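Local atomic coordinates of thiosulfate sulfurtransferase YnjE (Escherichia coli, PDB entry 2WLR), a protein that transfers sulfane sulfur from thiosulfate to cyanide, giving thiocyanate and sulfite, and works as a monomer in the periplasm. Residues A[32-37]-A[120-125]; A[39-44]-A[111-116]. All coordinates share one frame; numbering follows the deposited sequence.

Contact 1: A[32-37]-A[120-125]; sequences NGWPQT and PHFEQL
The carbonyl oxygen of L125 is approached from two directions by segment 32-37: W34 NE1 donates to it over 3.0 Å, with L125 O close to the indole plane and the donor above the carbonyl plane, and a water held by N32 ND2 lies 2.9 Å from L125 O, probably donating a second bond. N32 ND2 also gives a bond to another water, 3.1 Å from F122 O and likewise placed to donate, so one amide nitrogen reaches, through two waters, a carbonyl of the 3-10 turn and that of L125 just after it. Having turned its polar edge to L125, the indole offers a face to F122, whose CD1 and CE1 edge stands on it with the planes at 83°, a T-shaped pair; W34 CD2 and F122 CE1 are 3.6 Å apart. G33 lies against a face of the phenyl ring, its CA 4.1 Å from the F122 ring centre in a CH-pi contact. A side chain on G33 would clash with F122 CD2, and positive phi also favours glycine here. Replacing W34 by a leucine would probably leave L125 O without its direct donor and the edge of F122 without its aromatic face. G33 closes helix 28-32 with a Schellman motif, and its loop meets the turn leading into strand 125-126, the edge of the next rhodanese-like sheet.

Contact 2: A[39-44]-A[111-116]; sequences NGPSGH and SEPSRL
L116 presses its side chain into the backbone of segment 39-44, and most of the tight packing gathers around it. Its CG is anti to its own carbonyl carbon (chi1 -61°), beside the backbone N. Of the two methyls, CD1 meets P41 CB at 3.6 Å, while CD2 lies 3.6 Å from H44 O. L116 CB approaches S42 O to 3.4 Å, and L116 CA makes a CA-H...O contact with H44 O, also at 3.4 Å. An apolar branched residue suits this place because it fills the angle between a proline ring and a run of peptide groups. G43 passes close by with positive phi, and a CB there would be tight against L116 CB. The two loops belong to the first rhodanese domain: one runs from helix 28-32 to strand 49-50, the other follows strand 103-105, and these strands are the outermost of its parallel sheet. Toward solvent the fit is looser. P41 CG and P113 CG stand 4.3 Å apart, two rigid rings in modest apolar contact with P113 exposed. Beside them a water takes the place of a direct polar bond, accepting from S42 N at 2.8 Å and donating to P113 O at 2.9 Å.

Overall arrangement
Contact 2 is nested along the chain inside the loop closed by contact 1, in the order 32-37, 39-44, 111-116, 120-125. Their centres lie 11 Å apart, and both draw on the same two connections, one between helix 28-32 and strand 49-50, the other between strands 103-105 and 125-126. They also touch: S42 OG lies 2.6 Å from G33 O, probably hydrogen-bonded, and P35 packs on the backbone of G40 and P41. Contact 2 ties these connections together within the first rhodanese domain; contact 1, nearer the centre of the chain, carries them to the sheet of the second. Both lie away from the catalytic cysteine, C365, in the third rhodanese domain.

Contact 1: A[32-37]-A[120-125]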
ATOM      1  N   ASN A  32       6.335  10.481   0.420  1.00  6.83           N
ATOM      2  CA  ASN A  32       6.916   9.190   0.059  1.00  6.61           C
ATOM      3  C   ASN A  32       8.156   9.301  -0.824  1.00  7.38           C
ATOM      4  O   ASN A  32       8.966   8.375  -0.891  1.00  8.29           O
ATOM      5  CB  ASN A  32       5.897   8.293  -0.641  1.00  7.27           C
ATOM      6  CG  ASN A  32       4.765   7.837   0.255  1.00  8.45           C
ATOM      7  OD1 ASN A  32       4.877   7.844   1.489  1.00  8.40           O
ATOM      8  ND2 ASN A  32       3.717   7.320  -0.369  1.00  9.60           N
ATOM      9  N   GLY A  33       8.263  10.395  -1.571  1.00  6.83           N
ATOM     10  CA  GLY A  33       9.408  10.572  -2.466  1.00  5.65           C
ATOM     11  C   GLY A  33       9.121  11.164  -3.823  1.00  6.15           C
ATOM     12  O   GLY A  33      10.058  11.587  -4.487  1.00  7.97           O
ATOM     13  N   TRP A  34       7.883  11.233  -4.269  1.00  5.93           N
ATOM     14  CA  TRP A  34       7.608  11.851  -5.565  1.00  6.27           C
ATOM     15  C   TRP A  34       8.022  13.316  -5.496  1.00  7.88           C
ATOM     16  O   TRP A  34       7.613  14.053  -4.624  1.00  8.68           O
ATOM     17  CB  TRP A  34       6.155  11.766  -5.934  1.00  6.80           C
ATOM     18  CG  TRP A  34       5.752  10.391  -6.305  1.00  7.22           C
ATOM     19  CD1 TRP A  34       5.065   9.496  -5.527  1.00  7.12           C
ATOM     20  CD2 TRP A  34       6.018   9.715  -7.542  1.00  8.50           C
ATOM     21  NE1 TRP A  34       4.919   8.336  -6.182  1.00  6.93           N
ATOM     22  CE2 TRP A  34       5.438   8.442  -7.444  1.00  7.80           C
ATOM     23  CE3 TRP A  34       6.651  10.073  -8.735  1.00  8.61           C
ATOM     24  CZ2 TRP A  34       5.502   7.503  -8.471  1.00  9.11           C
ATOM     25  CZ3 TRP A  34       6.725   9.154  -9.737  1.00  8.40           C
ATOM     26  CH2 TRP A  34       6.116   7.894  -9.633  1.00  9.18           C
ATOM     27  N   PRO A  35       8.858  13.759  -6.453  1.00  7.87           N
ATOM     28  CA  PRO A  35       9.163  15.191  -6.455  1.00  9.18           C
ATOM     29  C   PRO A  35       7.964  16.046  -6.894  1.00  8.91           C
ATOM     30  O   PRO A  35       7.143  15.614  -7.699  1.00  9.53           O
ATOM     31  CB  PRO A  35      10.327  15.292  -7.448  1.00  9.16           C
ATOM     32  CG  PRO A  35      10.777  13.917  -7.732  1.00 11.72           C
ATOM     33  CD  PRO A  35       9.647  12.997  -7.425  1.00  9.02           C
ATOM     34  N   GLN A  36       7.903  17.275  -6.417  1.00  8.56           N
ATOM     35  CA  GLN A  36       6.832  18.183  -6.791  1.00  9.26           C
ATOM     36  C   GLN A  36       7.041  18.759  -8.197  1.00  9.43           C
ATOM     37  O   GLN A  36       6.099  19.267  -8.783  1.00 10.95           O
ATOM     38  CB  GLN A  36       6.681  19.288  -5.749  1.00  9.70           C
ATOM     39  CG  GLN A  36       6.286  18.723  -4.356  1.00 11.06           C
ATOM     40  CD  GLN A  36       6.028  19.786  -3.333  1.00 10.48           C
ATOM     41  OE1 GLN A  36       6.849  20.024  -2.444  1.00 11.79           O
ATOM     42  NE2 GLN A  36       4.849  20.405  -3.418  1.00 11.92           N
ATOM     43  N   THR A  37       8.284  18.723  -8.675  1.00  9.19           N
ATOM     44  CA  THR A  37       8.649  19.157 -10.044  1.00  9.13           C
ATOM     45  C   THR A  37       9.745  18.205 -10.502  1.00  9.10           C
ATOM     46  O   THR A  37      10.404  17.559  -9.694  1.00 10.11           O
ATOM     47  CB  THR A  37       9.256  20.566 -10.055  1.00  9.54           C
ATOM     48  OG1 THR A  37      10.380  20.606  -9.172  1.00 11.80           O
ATOM     49  CG2 THR A  37       8.224  21.605  -9.622  1.00 10.80           C
ATOM     50  N   PRO A 120      12.122   3.461  -0.487  1.00 14.14           N
ATOM     51  CA  PRO A 120      13.088   2.905  -1.404  1.00 15.49           C
ATOM     52  C   PRO A 120      12.547   2.773  -2.814  1.00 14.50           C
ATOM     53  O   PRO A 120      13.263   3.051  -3.760  1.00 16.87           O
ATOM     54  CB  PRO A 120      13.397   1.546  -0.777  1.00 15.20           C
ATOM     55  CG  PRO A 120      13.226   1.767   0.629  1.00 16.07           C
ATOM     56  CD  PRO A 120      12.111   2.741   0.801  1.00 15.21           C
ATOM     57  N   HIS A 121      11.273   2.397  -2.952  1.00 12.45           N
ATOM     58  CA  HIS A 121      10.688   2.295  -4.288  1.00 11.81           C
ATOM     59  C   HIS A 121       9.363   3.018  -4.351  1.00 11.43           C
ATOM     60  O   HIS A 121       8.369   2.466  -4.779  1.00 10.15           O
ATOM     61  CB  HIS A 121      10.510   0.835  -4.662  1.00 12.50           C
ATOM     62  CG  HIS A 121      11.769   0.047  -4.546  1.00 14.63           C
ATOM     63  ND1 HIS A 121      12.807   0.155  -5.449  1.00 20.54           N
ATOM     64  CD2 HIS A 121      12.175  -0.831  -3.599  1.00 18.30           C
ATOM     65  CE1 HIS A 121      13.786  -0.651  -5.071  1.00 19.53           C
ATOM     66  NE2 HIS A 121      13.439  -1.240  -3.940  1.00 20.90           N
ATOM     67  N   PHE A 122       9.374   4.298  -3.981  1.00 10.55           N
ATOM     68  CA  PHE A 122       8.187   5.132  -4.038  1.00 10.15           C
ATOM     69  C   PHE A 122       7.491   5.105  -5.427  1.00  9.95           C
ATOM     70  O   PHE A 122       6.270   5.270  -5.519  1.00  9.49           O
ATOM     71  CB  PHE A 122       8.513   6.587  -3.645  1.00 10.87           C
ATOM     72  CG  PHE A 122       9.317   7.332  -4.647  1.00 10.20           C
ATOM     73  CD1 PHE A 122       8.684   7.971  -5.689  1.00 10.48           C
ATOM     74  CD2 PHE A 122      10.699   7.360  -4.600  1.00 12.99           C
ATOM     75  CE1 PHE A 122       9.364   8.633  -6.643  1.00  9.78           C
ATOM     76  CE2 PHE A 122      11.409   8.048  -5.566  1.00 13.27           C
ATOM     77  CZ  PHE A 122      10.733   8.671  -6.620  1.00 11.28           C
ATOM     78  N   GLU A 123       8.278   4.930  -6.477  1.00  9.70           N
ATOM     79  CA  GLU A 123       7.754   5.001  -7.826  1.00  9.61           C
ATOM     80  C   GLU A 123       6.784   3.881  -8.154  1.00  8.59           C
ATOM     81  O   GLU A 123       6.081   3.946  -9.152  1.00  8.43           O
ATOM     82  CB  GLU A 123       8.914   5.037  -8.833  1.00 10.66           C
ATOM     83  CG  GLU A 123       9.651   3.744  -9.087  1.00 13.10           C
ATOM     84  CD  GLU A 123      10.582   3.314  -7.961  1.00 15.13           C
ATOM     85  OE1 GLU A 123      10.942   4.135  -7.090  1.00 17.44           O
ATOM     86  OE2 GLU A 123      10.999   2.134  -7.987  1.00 21.90           O
ATOM     87  N   GLN A 124       6.735   2.871  -7.303  1.00  8.60           N
ATOM     88  CA  GLN A 124       5.744   1.794  -7.457  1.00  8.86           C
ATOM     89  C   GLN A 124       4.365   2.166  -7.031  1.00  8.73           C
ATOM     90  O   GLN A 124       3.419   1.440  -7.343  1.00  9.79           O
ATOM     91  CB  GLN A 124       6.180   0.571  -6.677  1.00  8.05           C
ATOM     92  CG  GLN A 124       7.452  -0.092  -7.262  1.00  8.41           C
ATOM     93  CD  GLN A 124       8.138  -1.053  -6.318  1.00  8.99           C
ATOM     94  OE1 GLN A 124       7.712  -1.301  -5.185  1.00  9.54           O
ATOM     95  NE2 GLN A 124       9.226  -1.647  -6.806  1.00 10.06           N
ATOM     96  N   LEU A 125       4.224   3.238  -6.265  1.00  8.33           N
ATOM     97  CA  LEU A 125       2.932   3.710  -5.734  1.00  9.48           C
ATOM     98  C   LEU A 125       2.683   5.057  -6.332  1.00  8.94           C
ATOM     99  O   LEU A 125       3.040   6.096  -5.774  1.00  9.48           O
ATOM    100  CB  LEU A 125       2.947   3.790  -4.193  1.00 10.30           C
ATOM    101  CG  LEU A 125       3.020   2.438  -3.506  1.00 15.07           C
ATOM    102  CD1 LEU A 125       3.257   2.617  -2.025  1.00 17.34           C
ATOM    103  CD2 LEU A 125       1.780   1.592  -3.697  1.00 18.69           C
TER
HETATM  104  O   HOH W   1       2.547   7.646  -3.362  1.00 17.92           O
HETATM  105  O   HOH W   2       4.801   6.712  -3.214  1.00 21.92           O

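Contact 2: A[39-44]-A[111-116]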
ATOM      1  N   ASN A  39      13.046  16.458 -11.268  1.00 12.16           N
ATOM      2  CA  ASN A  39      14.355  16.509 -10.649  1.00 12.89           C
ATOM      3  C   ASN A  39      14.400  17.335  -9.360  1.00 12.18           C
ATOM      4  O   ASN A  39      15.487  17.679  -8.875  1.00 14.10           O
ATOM      5  CB  ASN A  39      15.435  16.991 -11.643  1.00 13.71           C
ATOM      6  CG  ASN A  39      15.576  16.090 -12.846  1.00 16.78           C
ATOM      7  OD1 ASN A  39      15.398  16.538 -13.992  1.00 22.64           O
ATOM      8  ND2 ASN A  39      15.869  14.823 -12.606  1.00 20.47           N
ATOM      9  N   GLY A  40      13.219  17.638  -8.813  1.00 11.39           N
ATOM     10  CA  GLY A  40      13.104  18.338  -7.556  1.00 10.71           C
ATOM     11  C   GLY A  40      13.372  17.473  -6.345  1.00 10.13           C
ATOM     12  O   GLY A  40      13.597  16.295  -6.462  1.00 11.19           O
ATOM     13  N   PRO A  41      13.341  18.085  -5.169  1.00  9.46           N
ATOM     14  CA  PRO A  41      13.585  17.345  -3.945  1.00  9.73           C
ATOM     15  C   PRO A  41      12.658  16.125  -3.819  1.00  9.45           C
ATOM     16  O   PRO A  41      11.478  16.187  -4.183  1.00  9.14           O
ATOM     17  CB  PRO A  41      13.286  18.386  -2.859  1.00 10.06           C
ATOM     18  CG  PRO A  41      13.484  19.679  -3.497  1.00 11.59           C
ATOM     19  CD  PRO A  41      13.087  19.510  -4.913  1.00 10.25           C
ATOM     20  N   SER A  42      13.208  15.038  -3.306  1.00  8.58           N
ATOM     21  CA  SER A  42      12.511  13.741  -3.286  1.00  7.32           C
ATOM     22  C   SER A  42      12.520  13.206  -1.859  1.00  7.53           C
ATOM     23  O   SER A  42      13.552  12.753  -1.358  1.00  9.16           O
ATOM     24  CB  SER A  42      13.250  12.764  -4.223  1.00  8.42           C
ATOM     25  OG  SER A  42      12.681  11.482  -4.156  1.00 10.01           O
ATOM     26  N   GLY A  43      11.354  13.302  -1.214  1.00  7.07           N
ATOM     27  CA  GLY A  43      11.204  12.762   0.122  1.00  7.55           C
ATOM     28  C   GLY A  43      10.919  13.790   1.194  1.00  7.62           C
ATOM     29  O   GLY A  43      10.629  14.938   0.920  1.00  8.02           O
ATOM     30  N   HIS A  44      11.087  13.338   2.451  1.00  7.01           N
ATOM     31  CA  HIS A  44      10.776  14.111   3.648  1.00  7.98           C
ATOM     32  C   HIS A  44      11.985  14.280   4.527  1.00  7.38           C
ATOM     33  O   HIS A  44      12.975  13.592   4.397  1.00  7.37           O
ATOM     34  CB  HIS A  44       9.635  13.454   4.457  1.00  7.86           C
ATOM     35  CG  HIS A  44       9.811  11.981   4.700  1.00  7.51           C
ATOM     36  ND1 HIS A  44      10.421  11.436   5.814  1.00 10.45           N
ATOM     37  CD2 HIS A  44       9.379  10.934   3.976  1.00  4.98           C
ATOM     38  CE1 HIS A  44      10.332  10.111   5.736  1.00  6.71           C
ATOM     39  NE2 HIS A  44       9.729   9.792   4.614  1.00 11.30           N
ATOM     40  N   SER A 111      15.396  22.405   1.668  1.00 12.51           N
ATOM     41  CA  SER A 111      16.483  23.182   1.046  1.00 12.57           C
ATOM     42  C   SER A 111      17.763  22.395   0.785  1.00 12.95           C
ATOM     43  O   SER A 111      18.664  22.899   0.119  1.00 13.96           O
ATOM     44  CB  SER A 111      16.821  24.381   1.897  1.00 12.49           C
ATOM     45  OG  SER A 111      17.385  23.978   3.133  1.00 13.68           O
ATOM     46  N   GLU A 112      17.871  21.201   1.362  1.00 12.54           N
ATOM     47  CA  GLU A 112      18.991  20.303   1.141  1.00 12.16           C
ATOM     48  C   GLU A 112      18.452  18.958   0.623  1.00 12.68           C
ATOM     49  O   GLU A 112      18.211  18.033   1.384  1.00 10.90           O
ATOM     50  CB  GLU A 112      19.742  20.128   2.451  1.00 13.22           C
ATOM     51  CG  GLU A 112      20.354  21.403   2.987  1.00 16.01           C
ATOM     52  CD  GLU A 112      21.519  21.966   2.171  1.00 20.29           C
ATOM     53  OE1 GLU A 112      22.003  21.305   1.217  1.00 22.39           O
ATOM     54  OE2 GLU A 112      21.940  23.098   2.525  1.00 24.07           O
ATOM     55  N   PRO A 113      18.244  18.839  -0.686  1.00 12.17           N
ATOM     56  CA  PRO A 113      17.654  17.625  -1.208  1.00 12.52           C
ATOM     57  C   PRO A 113      18.389  16.361  -0.791  1.00 11.72           C
ATOM     58  O   PRO A 113      17.788  15.305  -0.674  1.00 11.80           O
ATOM     59  CB  PRO A 113      17.699  17.842  -2.729  1.00 13.45           C
ATOM     60  CG  PRO A 113      17.766  19.302  -2.890  1.00 14.11           C
ATOM     61  CD  PRO A 113      18.536  19.820  -1.742  1.00 13.93           C
ATOM     62  N   SER A 114      19.698  16.458  -0.564  1.00 11.97           N
ATOM     63  CA  SER A 114      20.485  15.275  -0.219  1.00 11.48           C
ATOM     64  C   SER A 114      20.156  14.629   1.131  1.00 11.17           C
ATOM     65  O   SER A 114      20.436  13.460   1.343  1.00 11.56           O
ATOM     66  CB  SER A 114      21.994  15.570  -0.307  1.00 12.62           C
ATOM     67  OG  SER A 114      22.427  16.430   0.718  1.00 12.71           O
ATOM     68  N   ARG A 115      19.512  15.376   2.029  1.00 10.13           N
ATOM     69  CA  ARG A 115      19.288  14.864   3.373  1.00 10.75           C
ATOM     70  C   ARG A 115      17.879  14.266   3.486  1.00  9.94           C
ATOM     71  O   ARG A 115      17.501  13.816   4.542  1.00 11.61           O
ATOM     72  CB  ARG A 115      19.539  15.946   4.424  1.00 11.16           C
ATOM     73  CG  ARG A 115      18.551  17.046   4.464  1.00 11.77           C
ATOM     74  CD  ARG A 115      18.834  18.053   5.555  1.00 11.39           C
ATOM     75  NE  ARG A 115      17.691  18.943   5.713  1.00 11.88           N
ATOM     76  CZ  ARG A 115      17.702  20.163   6.229  1.00 12.80           C
ATOM     77  NH1 ARG A 115      18.809  20.717   6.695  1.00 16.27           N
ATOM     78  NH2 ARG A 115      16.557  20.819   6.310  1.00 14.77           N
ATOM     79  N   LEU A 116      17.111  14.265   2.403  1.00  9.04           N
ATOM     80  CA  LEU A 116      15.721  13.771   2.458  1.00  8.96           C
ATOM     81  C   LEU A 116      15.661  12.262   2.448  1.00  9.97           C
ATOM     82  O   LEU A 116      16.553  11.596   1.918  1.00 12.00           O
ATOM     83  CB  LEU A 116      14.907  14.356   1.296  1.00  8.02           C
ATOM     84  CG  LEU A 116      14.820  15.883   1.328  1.00  6.93           C
ATOM     85  CD1 LEU A 116      14.174  16.426   0.070  1.00  8.69           C
ATOM     86  CD2 LEU A 116      14.093  16.419   2.553  1.00  9.67           C
TER
HETATM   87  O   HOH W   3      15.969  14.763  -2.823  1.00 15.71           O